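Local coordinates for protein DyP (Bjerkandera adusta, PDB 3VXJ) that probably uses hydrogen peroxide to oxidise dyes and phenolic compounds at a heme b cofactor, at residues Lys311-Phe325 / Asn365-Asn377. Residues are numbered along the deposited sequence; the frame is centred on the assembly and turned at random.
Sequences KTNPRQDLGGPVDTF and NGFRFQQINWANN. With HEM (protoporphyrin IX containing Fe), chain B; 3DM (2,6-dimethoxyphenol), chain D.
Phe325, Phe369 and Trp374 form an aromatic cluster that joins helix 367-375 to the loop following helix 308-312, in the C-terminal, heme-binding region of this DyP-type peroxidase. The CB of Phe325 lies 3.4 Å from CH2 of Trp374, on which CG also packs; CD1 then passes Asn365 O, which sits at the ring edge in plane, and CD2 lies against CH2 and CZ2 at the benzo edge of Trp374. Farther out, CE1 and CZ run over Phe369, with CE1 above the centre of that ring, while CE2 approaches CE2 of Phe369 more loosely. The two phenyl groups make an offset stack, planes 15° apart, whereas Trp374 turns its edge to the Phe325 face at 74°. Phe369 is carried between Phe325 on one face and the Asn373 amide on the other by a chi1 of -151°, which swings CG roughly opposite the backbone N. Cutting this side chain back to an alanine is likely to strip one face of Phe325 and part of one face of the indole of their aromatic cover, setting the Phe325 phenyl freer to shift. Pro314 packs over the indole, its CG 3.6 Å from the centroid of the six-membered ring in a CH-pi contact. Beside the cluster, the extended Gln370 chain sends NE2 to Phe325 O (2.9 Å). Asn313 ND2 donates to heme propionate O2D and 2,6-dimethoxyphenol O1, Arg315 NH2 to propionate O1D. At the C-terminal end of helix 367-375, Lys311 NZ, also bound by Phe380 O and Gly389 O, donates to Trp374 O at 2.9 Å, reaching it from the face opposite Asn377 N.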
ATOM      1  N   LYS A 311      -9.891  -0.100 -10.302  1.00  6.55           N
ATOM      2  CA  LYS A 311     -10.195   1.148  -9.604  1.00  7.06           C
ATOM      3  C   LYS A 311      -8.947   1.915  -9.187  1.00  6.93           C
ATOM      4  O   LYS A 311      -8.888   3.137  -9.306  1.00  7.51           O
ATOM      5  CB  LYS A 311     -11.051   0.867  -8.381  1.00  7.01           C
ATOM      6  CG  LYS A 311     -12.497   0.516  -8.716  1.00  7.09           C
ATOM      7  CD  LYS A 311     -13.353   1.752  -9.013  1.00  8.47           C
ATOM      8  CE  LYS A 311     -14.739   1.611  -8.411  1.00  8.43           C
ATOM      9  NZ  LYS A 311     -15.483   2.904  -8.430  1.00  8.17           N
ATOM     10  N   THR A 312      -7.934   1.203  -8.708  1.00  6.43           N
ATOM     11  CA  THR A 312      -6.754   1.879  -8.168  1.00  7.21           C
ATOM     12  C   THR A 312      -5.730   2.215  -9.247  1.00  6.92           C
ATOM     13  O   THR A 312      -4.940   3.139  -9.070  1.00  7.94           O
ATOM     14  CB  THR A 312      -6.098   1.093  -7.031  1.00  7.18           C
ATOM     15  OG1 THR A 312      -5.648  -0.173  -7.547  1.00  7.98           O
ATOM     16  CG2 THR A 312      -7.077   0.882  -5.859  1.00  7.59           C
ATOM     17  N   ASN A 313      -5.767   1.481 -10.361  1.00  6.87           N
ATOM     18  CA  ASN A 313      -5.030   1.839 -11.564  1.00  6.90           C
ATOM     19  C   ASN A 313      -5.875   1.557 -12.801  1.00  7.10           C
ATOM     20  O   ASN A 313      -5.879   0.437 -13.320  1.00  7.67           O
ATOM     21  CB  ASN A 313      -3.694   1.102 -11.659  1.00  6.49           C
ATOM     22  CG  ASN A 313      -2.936   1.436 -12.939  1.00  7.11           C
ATOM     23  OD1 ASN A 313      -3.323   2.341 -13.698  1.00  8.72           O
ATOM     24  ND2 ASN A 313      -1.864   0.686 -13.200  1.00  8.53           N
ATOM     25  N   PRO A 314      -6.600   2.582 -13.278  1.00  7.55           N
ATOM     26  CA  PRO A 314      -7.558   2.397 -14.361  1.00  7.73           C
ATOM     27  C   PRO A 314      -6.953   2.117 -15.734  1.00  7.62           C
ATOM     28  O   PRO A 314      -7.698   1.748 -16.633  1.00  7.97           O
ATOM     29  CB  PRO A 314      -8.332   3.723 -14.382  1.00  8.10           C
ATOM     30  CG  PRO A 314      -8.129   4.302 -13.014  1.00  9.39           C
ATOM     31  CD  PRO A 314      -6.749   3.897 -12.633  1.00  7.76           C
ATOM     32  N   ARG A 315      -5.638   2.265 -15.898  1.00  7.67           N
ATOM     33  CA  ARG A 315      -4.991   1.986 -17.191  1.00  7.76           C
ATOM     34  C   ARG A 315      -5.770   2.671 -18.329  1.00  8.04           C
ATOM     35  O   ARG A 315      -6.009   3.883 -18.246  1.00  8.41           O
ATOM     36  CB  ARG A 315      -4.751   0.473 -17.388  1.00  7.95           C
ATOM     37  CG  ARG A 315      -3.956  -0.123 -16.242  1.00  8.08           C
ATOM     38  CD  ARG A 315      -3.582  -1.587 -16.443  1.00  8.46           C
ATOM     39  NE  ARG A 315      -2.998  -2.103 -15.200  1.00  8.00           N
ATOM     40  CZ  ARG A 315      -1.949  -2.915 -15.094  1.00  7.64           C
ATOM     41  NH1 ARG A 315      -1.320  -3.372 -16.170  1.00  7.92           N
ATOM     42  NH2 ARG A 315      -1.525  -3.261 -13.892  1.00  7.73           N
ATOM     43  N   GLN A 316      -6.162   1.940 -19.376  1.00  9.58           N
ATOM     44  CA  GLN A 316      -6.803   2.561 -20.542  1.00 10.26           C
ATOM     45  C   GLN A 316      -8.205   3.114 -20.278  1.00  9.85           C
ATOM     46  O   GLN A 316      -8.745   3.838 -21.114  1.00 10.41           O
ATOM     47  CB  GLN A 316      -6.806   1.603 -21.748  1.00 10.86           C
ATOM     48  CG  GLN A 316      -7.204   2.228 -23.098  1.00 15.01           C
ATOM     49  CD  GLN A 316      -6.213   3.265 -23.608  1.00 17.56           C
ATOM     50  OE1 GLN A 316      -5.037   3.259 -23.238  1.00 18.50           O
ATOM     51  NE2 GLN A 316      -6.688   4.153 -24.473  1.00 21.24           N
ATOM     52  N   ASP A 317      -8.798   2.819 -19.119  1.00  8.54           N
ATOM     53  CA  ASP A 317     -10.050   3.510 -18.761  1.00  9.35           C
ATOM     54  C   ASP A 317      -9.853   5.035 -18.716  1.00  9.57           C
ATOM     55  O   ASP A 317     -10.817   5.792 -18.868  1.00 10.84           O
ATOM     56  CB  ASP A 317     -10.607   3.042 -17.410  1.00  8.37           C
ATOM     57  CG  ASP A 317     -11.198   1.641 -17.449  1.00  8.87           C
ATOM     58  OD1 ASP A 317     -11.633   1.154 -18.515  1.00  9.67           O
ATOM     59  OD2 ASP A 317     -11.246   1.039 -16.354  1.00  9.86           O
ATOM     60  N   LEU A 318      -8.612   5.484 -18.519  1.00 10.41           N
ATOM     61  CA  LEU A 318      -8.314   6.925 -18.519  1.00 11.29           C
ATOM     62  C   LEU A 318      -8.136   7.506 -19.924  1.00 12.39           C
ATOM     63  O   LEU A 318      -8.080   8.731 -20.079  1.00 14.00           O
ATOM     64  CB  LEU A 318      -7.086   7.235 -17.655  1.00 11.44           C
ATOM     65  CG  LEU A 318      -7.201   6.925 -16.165  1.00 12.47           C
ATOM     66  CD1 LEU A 318      -5.923   7.340 -15.459  1.00 13.10           C
ATOM     67  CD2 LEU A 318      -8.406   7.618 -15.540  1.00 14.80           C
ATOM     68  N   GLY A 319      -8.046   6.636 -20.930  1.00 12.45           N
ATOM     69  CA  GLY A 319      -7.906   7.066 -22.323  1.00 13.37           C
ATOM     70  C   GLY A 319      -6.498   6.963 -22.878  1.00 14.29           C
ATOM     71  O   GLY A 319      -6.277   7.187 -24.073  1.00 15.24           O
ATOM     72  N   GLY A 320      -5.545   6.633 -22.017  1.00 13.93           N
ATOM     73  CA  GLY A 320      -4.144   6.495 -22.400  1.00 14.60           C
ATOM     74  C   GLY A 320      -3.273   6.565 -21.159  1.00 14.36           C
ATOM     75  O   GLY A 320      -3.800   6.658 -20.040  1.00 13.45           O
ATOM     76  N   PRO A 321      -1.937   6.501 -21.332  1.00 14.94           N
ATOM     77  CA  PRO A 321      -1.012   6.618 -20.205  1.00 15.04           C
ATOM     78  C   PRO A 321      -1.158   7.968 -19.506  1.00 14.49           C
ATOM     79  O   PRO A 321      -1.309   9.004 -20.160  1.00 14.90           O
ATOM     80  CB  PRO A 321       0.369   6.492 -20.859  1.00 15.66           C
ATOM     81  CG  PRO A 321       0.117   5.788 -22.151  1.00 16.85           C
ATOM     82  CD  PRO A 321      -1.226   6.265 -22.603  1.00 15.69           C
ATOM     83  N   VAL A 322      -1.177   7.932 -18.180  1.00 13.32           N
ATOM     84  CA  VAL A 322      -1.266   9.128 -17.354  1.00 12.86           C
ATOM     85  C   VAL A 322      -0.250   8.924 -16.236  1.00 12.04           C
ATOM     86  O   VAL A 322      -0.310   7.912 -15.534  1.00 12.03           O
ATOM     87  CB  VAL A 322      -2.707   9.307 -16.766  1.00 12.53           C
ATOM     88  CG1 VAL A 322      -2.777  10.497 -15.788  1.00 12.62           C
ATOM     89  CG2 VAL A 322      -3.758   9.453 -17.874  1.00 13.94           C
ATOM     90  N   ASP A 323       0.684   9.860 -16.078  1.00 11.79           N
ATOM     91  CA  ASP A 323       1.739   9.742 -15.063  1.00 11.28           C
ATOM     92  C   ASP A 323       1.199   9.940 -13.650  1.00 10.29           C
ATOM     93  O   ASP A 323       1.706   9.350 -12.708  1.00 10.39           O
ATOM     94  CB  ASP A 323       2.825  10.815 -15.256  1.00 12.18           C
ATOM     95  CG  ASP A 323       3.583  10.686 -16.558  1.00 14.85           C
ATOM     96  OD1 ASP A 323       3.646   9.577 -17.127  1.00 16.78           O
ATOM     97  OD2 ASP A 323       4.156  11.717 -16.986  1.00 16.97           O
ATOM     98  N   THR A 324       0.172  10.777 -13.537  1.00  9.48           N
ATOM     99  CA  THR A 324      -0.096  11.554 -12.327  1.00  9.01           C
ATOM    100  C   THR A 324      -0.488  10.745 -11.102  1.00  8.28           C
ATOM    101  O   THR A 324      -0.147  11.127  -9.979  1.00  7.91           O
ATOM    102  CB  THR A 324      -1.194  12.599 -12.613  1.00  9.23           C
ATOM    103  OG1 THR A 324      -0.893  13.256 -13.851  1.00 10.60           O
ATOM    104  CG2 THR A 324      -1.282  13.651 -11.514  1.00 10.19           C
ATOM    105  N   PHE A 325      -1.193   9.637 -11.315  1.00  7.97           N
ATOM    106  CA  PHE A 325      -1.853   8.925 -10.220  1.00  7.86           C
ATOM    107  C   PHE A 325      -1.219   7.599  -9.851  1.00  7.89           C
ATOM    108  O   PHE A 325      -1.817   6.814  -9.110  1.00  8.38           O
ATOM    109  CB  PHE A 325      -3.352   8.784 -10.505  1.00  8.29           C
ATOM    110  CG  PHE A 325      -3.972  10.038 -11.036  1.00  8.59           C
ATOM    111  CD1 PHE A 325      -4.109  11.158 -10.223  1.00  8.56           C
ATOM    112  CD2 PHE A 325      -4.390  10.108 -12.364  1.00  9.30           C
ATOM    113  CE1 PHE A 325      -4.661  12.344 -10.723  1.00 10.73           C
ATOM    114  CE2 PHE A 325      -4.948  11.284 -12.871  1.00 10.24           C
ATOM    115  CZ  PHE A 325      -5.084  12.403 -12.051  1.00 10.65           C
ATOM    116  N   ASN A 365      -2.765  12.922  -5.113  1.00  7.73           N
ATOM    117  CA  ASN A 365      -2.736  12.314  -6.439  1.00  8.16           C
ATOM    118  C   ASN A 365      -2.507  10.804  -6.419  1.00  7.69           C
ATOM    119  O   ASN A 365      -2.741  10.139  -7.423  1.00  8.27           O
ATOM    120  CB  ASN A 365      -1.651  12.965  -7.301  1.00  8.58           C
ATOM    121  CG  ASN A 365      -2.027  14.340  -7.768  1.00  9.31           C
ATOM    122  OD1 ASN A 365      -3.174  14.788  -7.601  1.00 10.54           O
ATOM    123  ND2 ASN A 365      -1.072  15.021  -8.372  1.00 10.76           N
ATOM    124  N   GLY A 366      -2.022  10.271  -5.302  1.00  7.69           N
ATOM    125  CA  GLY A 366      -1.690   8.848  -5.214  1.00  7.47           C
ATOM    126  C   GLY A 366      -2.739   8.136  -4.396  1.00  7.50           C
ATOM    127  O   GLY A 366      -3.882   8.015  -4.830  1.00  7.30           O
ATOM    128  N   PHE A 367      -2.364   7.730  -3.186  1.00  7.07           N
ATOM    129  CA  PHE A 367      -3.276   7.107  -2.239  1.00  7.14           C
ATOM    130  C   PHE A 367      -4.661   7.757  -2.202  1.00  7.29           C
ATOM    131  O   PHE A 367      -5.680   7.077  -2.304  1.00  8.07           O
ATOM    132  CB  PHE A 367      -2.670   7.159  -0.834  1.00  7.48           C
ATOM    133  CG  PHE A 367      -3.657   6.837   0.250  1.00  6.50           C
ATOM    134  CD1 PHE A 367      -4.175   5.544   0.386  1.00  7.31           C
ATOM    135  CD2 PHE A 367      -4.145   7.843   1.088  1.00  7.62           C
ATOM    136  CE1 PHE A 367      -5.131   5.261   1.367  1.00  8.13           C
ATOM    137  CE2 PHE A 367      -5.081   7.560   2.070  1.00  7.87           C
ATOM    138  CZ  PHE A 367      -5.588   6.270   2.203  1.00  8.99           C
ATOM    139  N   ARG A 368      -4.697   9.070  -2.001  1.00  7.76           N
ATOM    140  CA  ARG A 368      -5.960   9.732  -1.738  1.00  8.57           C
ATOM    141  C   ARG A 368      -6.865   9.768  -2.962  1.00  8.69           C
ATOM    142  O   ARG A 368      -8.087   9.654  -2.846  1.00  9.04           O
ATOM    143  CB  ARG A 368      -5.701  11.132  -1.193  1.00  9.28           C
ATOM    144  CG  ARG A 368      -6.888  11.768  -0.537  1.00  9.41           C
ATOM    145  CD  ARG A 368      -6.425  13.046   0.138  1.00  9.13           C
ATOM    146  NE  ARG A 368      -7.476  13.674   0.929  1.00  9.65           N
ATOM    147  CZ  ARG A 368      -8.420  14.474   0.441  1.00 10.64           C
ATOM    148  NH1 ARG A 368      -8.455  14.769  -0.856  1.00 12.35           N
ATOM    149  NH2 ARG A 368      -9.330  14.991   1.259  1.00 12.33           N
ATOM    150  N   PHE A 369      -6.255   9.934  -4.138  1.00  8.18           N
ATOM    151  CA  PHE A 369      -6.986   9.933  -5.412  1.00  7.92           C
ATOM    152  C   PHE A 369      -7.557   8.550  -5.709  1.00  7.83           C
ATOM    153  O   PHE A 369      -8.713   8.419  -6.118  1.00  8.21           O
ATOM    154  CB  PHE A 369      -6.052  10.370  -6.535  1.00  8.12           C
ATOM    155  CG  PHE A 369      -6.742  11.047  -7.682  1.00  8.60           C
ATOM    156  CD1 PHE A 369      -6.918  12.424  -7.684  1.00  8.80           C
ATOM    157  CD2 PHE A 369      -7.188  10.316  -8.774  1.00 10.00           C
ATOM    158  CE1 PHE A 369      -7.541  13.062  -8.746  1.00  9.98           C
ATOM    159  CE2 PHE A 369      -7.831  10.955  -9.837  1.00 10.31           C
ATOM    160  CZ  PHE A 369      -7.994  12.330  -9.817  1.00 10.24           C
ATOM    161  N   GLN A 370      -6.735   7.528  -5.497  1.00  7.09           N
ATOM    162  CA  GLN A 370      -7.151   6.137  -5.657  1.00  7.22           C
ATOM    163  C   GLN A 370      -8.305   5.786  -4.726  1.00  7.49           C
ATOM    164  O   GLN A 370      -9.239   5.082  -5.120  1.00  7.69           O
ATOM    165  CB  GLN A 370      -5.961   5.216  -5.427  1.00  6.99           C
ATOM    166  CG  GLN A 370      -4.892   5.398  -6.479  1.00  6.90           C
ATOM    167  CD  GLN A 370      -3.555   4.849  -6.048  1.00  7.82           C
ATOM    168  OE1 GLN A 370      -3.464   4.039  -5.119  1.00  8.45           O
ATOM    169  NE2 GLN A 370      -2.495   5.290  -6.715  1.00  8.12           N
ATOM    170  N   GLN A 371      -8.260   6.306  -3.500  1.00  7.31           N
ATOM    171  CA  GLN A 371      -9.288   6.029  -2.506  1.00  7.59           C
ATOM    172  C   GLN A 371     -10.592   6.791  -2.775  1.00  7.40           C
ATOM    173  O   GLN A 371     -11.675   6.193  -2.854  1.00  7.84           O
ATOM    174  CB  GLN A 371      -8.781   6.372  -1.103  1.00  7.87           C
ATOM    175  CG  GLN A 371      -9.770   5.992   0.009  1.00  8.55           C
ATOM    176  CD  GLN A 371      -9.960   4.490   0.119  1.00  8.29           C
ATOM    177  OE1 GLN A 371      -8.993   3.752   0.316  1.00 10.15           O
ATOM    178  NE2 GLN A 371     -11.194   4.026  -0.057  1.00  8.93           N
ATOM    179  N   ILE A 372     -10.489   8.117  -2.874  1.00  7.21           N
ATOM    180  CA  ILE A 372     -11.673   8.966  -2.915  1.00  7.74           C
ATOM    181  C   ILE A 372     -12.230   9.067  -4.333  1.00  8.20           C
ATOM    182  O   ILE A 372     -13.375   8.676  -4.593  1.00  9.02           O
ATOM    183  CB  ILE A 372     -11.385  10.365  -2.368  1.00  7.40           C
ATOM    184  CG1 ILE A 372     -10.956  10.287  -0.894  1.00  8.74           C
ATOM    185  CG2 ILE A 372     -12.624  11.256  -2.507  1.00  7.69           C
ATOM    186  CD1 ILE A 372     -10.597  11.628  -0.277  1.00  8.01           C
ATOM    187  N   ASN A 373     -11.422   9.603  -5.245  1.00  8.75           N
ATOM    188  CA  ASN A 373     -11.892   9.889  -6.593  1.00  9.45           C
ATOM    189  C   ASN A 373     -12.276   8.644  -7.362  1.00  9.31           C
ATOM    190  O   ASN A 373     -13.133   8.696  -8.239  1.00  9.64           O
ATOM    191  CB  ASN A 373     -10.834  10.643  -7.391  1.00  9.31           C
ATOM    192  CG  ASN A 373     -10.446  11.956  -6.751  1.00 11.25           C
ATOM    193  OD1 ASN A 373      -9.994  12.002  -5.608  1.00 13.32           O
ATOM    194  ND2 ASN A 373     -10.608  13.039  -7.499  1.00 13.38           N
ATOM    195  N   TRP A 374     -11.631   7.533  -7.025  1.00  8.36           N
ATOM    196  CA  TRP A 374     -11.797   6.306  -7.774  1.00  8.03           C
ATOM    197  C   TRP A 374     -12.554   5.214  -7.006  1.00  8.10           C
ATOM    198  O   TRP A 374     -13.704   4.923  -7.338  1.00  8.23           O
ATOM    199  CB  TRP A 374     -10.443   5.816  -8.298  1.00  7.58           C
ATOM    200  CG  TRP A 374      -9.871   6.714  -9.378  1.00  7.72           C
ATOM    201  CD1 TRP A 374     -10.526   7.711 -10.065  1.00  8.25           C
ATOM    202  CD2 TRP A 374      -8.543   6.677  -9.894  1.00  7.58           C
ATOM    203  NE1 TRP A 374      -9.681   8.283 -10.986  1.00  8.60           N
ATOM    204  CE2 TRP A 374      -8.455   7.673 -10.894  1.00  7.68           C
ATOM    205  CE3 TRP A 374      -7.412   5.903  -9.600  1.00  7.68           C
ATOM    206  CZ2 TRP A 374      -7.293   7.903 -11.614  1.00  8.18           C
ATOM    207  CZ3 TRP A 374      -6.254   6.139 -10.308  1.00  8.59           C
ATOM    208  CH2 TRP A 374      -6.201   7.130 -11.314  1.00  8.34           C
ATOM    209  N   ALA A 375     -11.928   4.628  -5.984  1.00  8.40           N
ATOM    210  CA  ALA A 375     -12.539   3.504  -5.266  1.00  8.26           C
ATOM    211  C   ALA A 375     -13.909   3.826  -4.655  1.00  8.93           C
ATOM    212  O   ALA A 375     -14.816   3.008  -4.715  1.00  8.65           O
ATOM    213  CB  ALA A 375     -11.584   2.972  -4.213  1.00  7.56           C
ATOM    214  N   ASN A 376     -14.034   5.008  -4.052  1.00  8.83           N
ATOM    215  CA  ASN A 376     -15.273   5.437  -3.380  1.00  9.23           C
ATOM    216  C   ASN A 376     -16.342   5.983  -4.319  1.00  9.71           C
ATOM    217  O   ASN A 376     -17.449   6.338  -3.884  1.00 10.80           O
ATOM    218  CB  ASN A 376     -14.982   6.523  -2.339  1.00  9.12           C
ATOM    219  CG  ASN A 376     -14.227   6.006  -1.128  1.00  8.43           C
ATOM    220  OD1 ASN A 376     -13.929   4.807  -1.006  1.00  9.32           O
ATOM    221  ND2 ASN A 376     -13.873   6.920  -0.238  1.00  9.09           N
ATOM    222  N   ASN A 377     -16.014   6.075  -5.602  1.00  9.30           N
ATOM    223  CA  ASN A 377     -16.870   6.760  -6.559  1.00  9.50           C
ATOM    224  C   ASN A 377     -17.614   5.744  -7.410  1.00  9.53           C
ATOM    225  O   ASN A 377     -17.014   5.104  -8.281  1.00  9.33           O
ATOM    226  CB  ASN A 377     -15.982   7.660  -7.412  1.00  9.94           C
ATOM    227  CG  ASN A 377     -16.746   8.514  -8.403  1.00  9.80           C
ATOM    228  OD1 ASN A 377     -17.939   8.325  -8.663  1.00 10.13           O
ATOM    229  ND2 ASN A 377     -16.028   9.465  -8.994  1.00 11.90           N
TER
HETATM  230  CHA HEM B 501      -3.009  -3.907  -6.089  1.00  6.30           C
HETATM  231  CHB HEM B 501      -4.650  -6.060  -2.084  1.00  7.50           C
HETATM  232  CHC HEM B 501      -5.616  -1.753  -0.108  1.00  5.94           C
HETATM  233  CHD HEM B 501      -3.948   0.428  -4.088  1.00  5.99           C
HETATM  234  C1A HEM B 501      -3.401  -4.863  -5.193  1.00  6.15           C
HETATM  235  C2A HEM B 501      -3.358  -6.290  -5.419  1.00  6.49           C
HETATM  236  C3A HEM B 501      -3.826  -6.884  -4.306  1.00  6.45           C
HETATM  237  C4A HEM B 501      -4.142  -5.852  -3.346  1.00  6.57           C
HETATM  238  CMA HEM B 501      -3.979  -8.394  -4.044  1.00  8.98           C
HETATM  239  CAA HEM B 501      -2.923  -6.960  -6.741  1.00  6.84           C
HETATM  240  CBA HEM B 501      -1.426  -7.253  -6.863  1.00  7.98           C
HETATM  241  CGA HEM B 501      -0.573  -6.025  -7.082  1.00 10.20           C
HETATM  242  O1A HEM B 501      -0.612  -5.414  -8.172  1.00 12.11           O
HETATM  243  O2A HEM B 501       0.192  -5.668  -6.143  1.00 13.52           O
HETATM  244  C1B HEM B 501      -5.043  -5.086  -1.189  1.00  6.15           C
HETATM  245  C2B HEM B 501      -5.583  -5.320   0.133  1.00  6.44           C
HETATM  246  C3B HEM B 501      -5.848  -4.121   0.686  1.00  7.24           C
HETATM  247  C4B HEM B 501      -5.465  -3.107  -0.275  1.00  5.70           C
HETATM  248  CMB HEM B 501      -5.813  -6.723   0.736  1.00  7.69           C
HETATM  249  CAB HEM B 501      -6.416  -3.811   2.087  1.00  7.43           C
HETATM  250  CBB HEM B 501      -6.299  -4.665   3.106  1.00  8.01           C
HETATM  251  C1C HEM B 501      -5.291  -0.794  -1.034  1.00  5.46           C
HETATM  252  C2C HEM B 501      -5.505   0.633  -0.886  1.00  6.18           C
HETATM  253  C3C HEM B 501      -5.056   1.238  -1.997  1.00  6.54           C
HETATM  254  C4C HEM B 501      -4.541   0.205  -2.870  1.00  5.79           C
HETATM  255  CMC HEM B 501      -6.129   1.290   0.359  1.00  9.08           C
HETATM  256  CAC HEM B 501      -5.037   2.750  -2.347  1.00  7.40           C
HETATM  257  CBC HEM B 501      -6.036   3.569  -1.990  1.00  8.40           C
HETATM  258  C1D HEM B 501      -3.487  -0.536  -4.946  1.00  5.27           C
HETATM  259  C2D HEM B 501      -2.776  -0.244  -6.166  1.00  6.39           C
HETATM  260  C3D HEM B 501      -2.499  -1.577  -6.788  1.00  6.33           C
HETATM  261  C4D HEM B 501      -3.057  -2.554  -5.887  1.00  6.08           C
HETATM  262  CMD HEM B 501      -2.378   1.114  -6.767  1.00  7.64           C
HETATM  263  CAD HEM B 501      -1.779  -1.782  -8.129  1.00  6.82           C
HETATM  264  CBD HEM B 501      -2.808  -1.572  -9.236  1.00  7.41           C
HETATM  265  CGD HEM B 501      -2.189  -1.705 -10.601  1.00  7.06           C
HETATM  266  O1D HEM B 501      -2.744  -2.484 -11.422  1.00  7.67           O
HETATM  267  O2D HEM B 501      -1.161  -1.046 -10.877  1.00  8.12           O
HETATM  268  NA  HEM B 501      -3.903  -4.637  -3.936  1.00  6.34           N
HETATM  269  NB  HEM B 501      -5.013  -3.717  -1.428  1.00  6.47           N
HETATM  270  NC  HEM B 501      -4.736  -1.016  -2.273  1.00  5.63           N
HETATM  271  ND  HEM B 501      -3.612  -1.915  -4.790  1.00  6.25           N
HETATM  272 FE   HEM B 501      -4.384  -2.823  -3.127  1.00  7.00          FE
HETATM  273  O1  3DM D 503      -0.596   1.740 -15.870  1.00 14.23           O
HETATM  274  C1  3DM D 503      -1.150   2.113 -17.076  1.00 14.97           C
HETATM  275  C2  3DM D 503      -1.810   3.338 -17.225  1.00 14.99           C
HETATM  276  O2  3DM D 503      -1.908   4.172 -16.140  1.00 15.74           O
HETATM  277  C7  3DM D 503      -2.888   5.221 -16.189  1.00 16.76           C
HETATM  278  C3  3DM D 503      -2.346   3.672 -18.476  1.00 15.64           C
HETATM  279  C4  3DM D 503      -2.248   2.784 -19.552  1.00 14.79           C
HETATM  280  C5  3DM D 503      -1.586   1.571 -19.403  1.00 14.99           C
HETATM  281  C6  3DM D 503      -1.043   1.237 -18.162  1.00 14.47           C
HETATM  282  O3  3DM D 503      -0.386   0.056 -17.951  1.00 15.06           O
HETATM  283  C8  3DM D 503      -0.544  -0.982 -18.955  1.00 14.85           C
HETATM  284  O   HOH W   1       1.345  13.313  -9.038  1.00  4.41           O
HETATM  285  O   HOH W   2      -2.530  -2.856  -2.398  1.00 13.20           O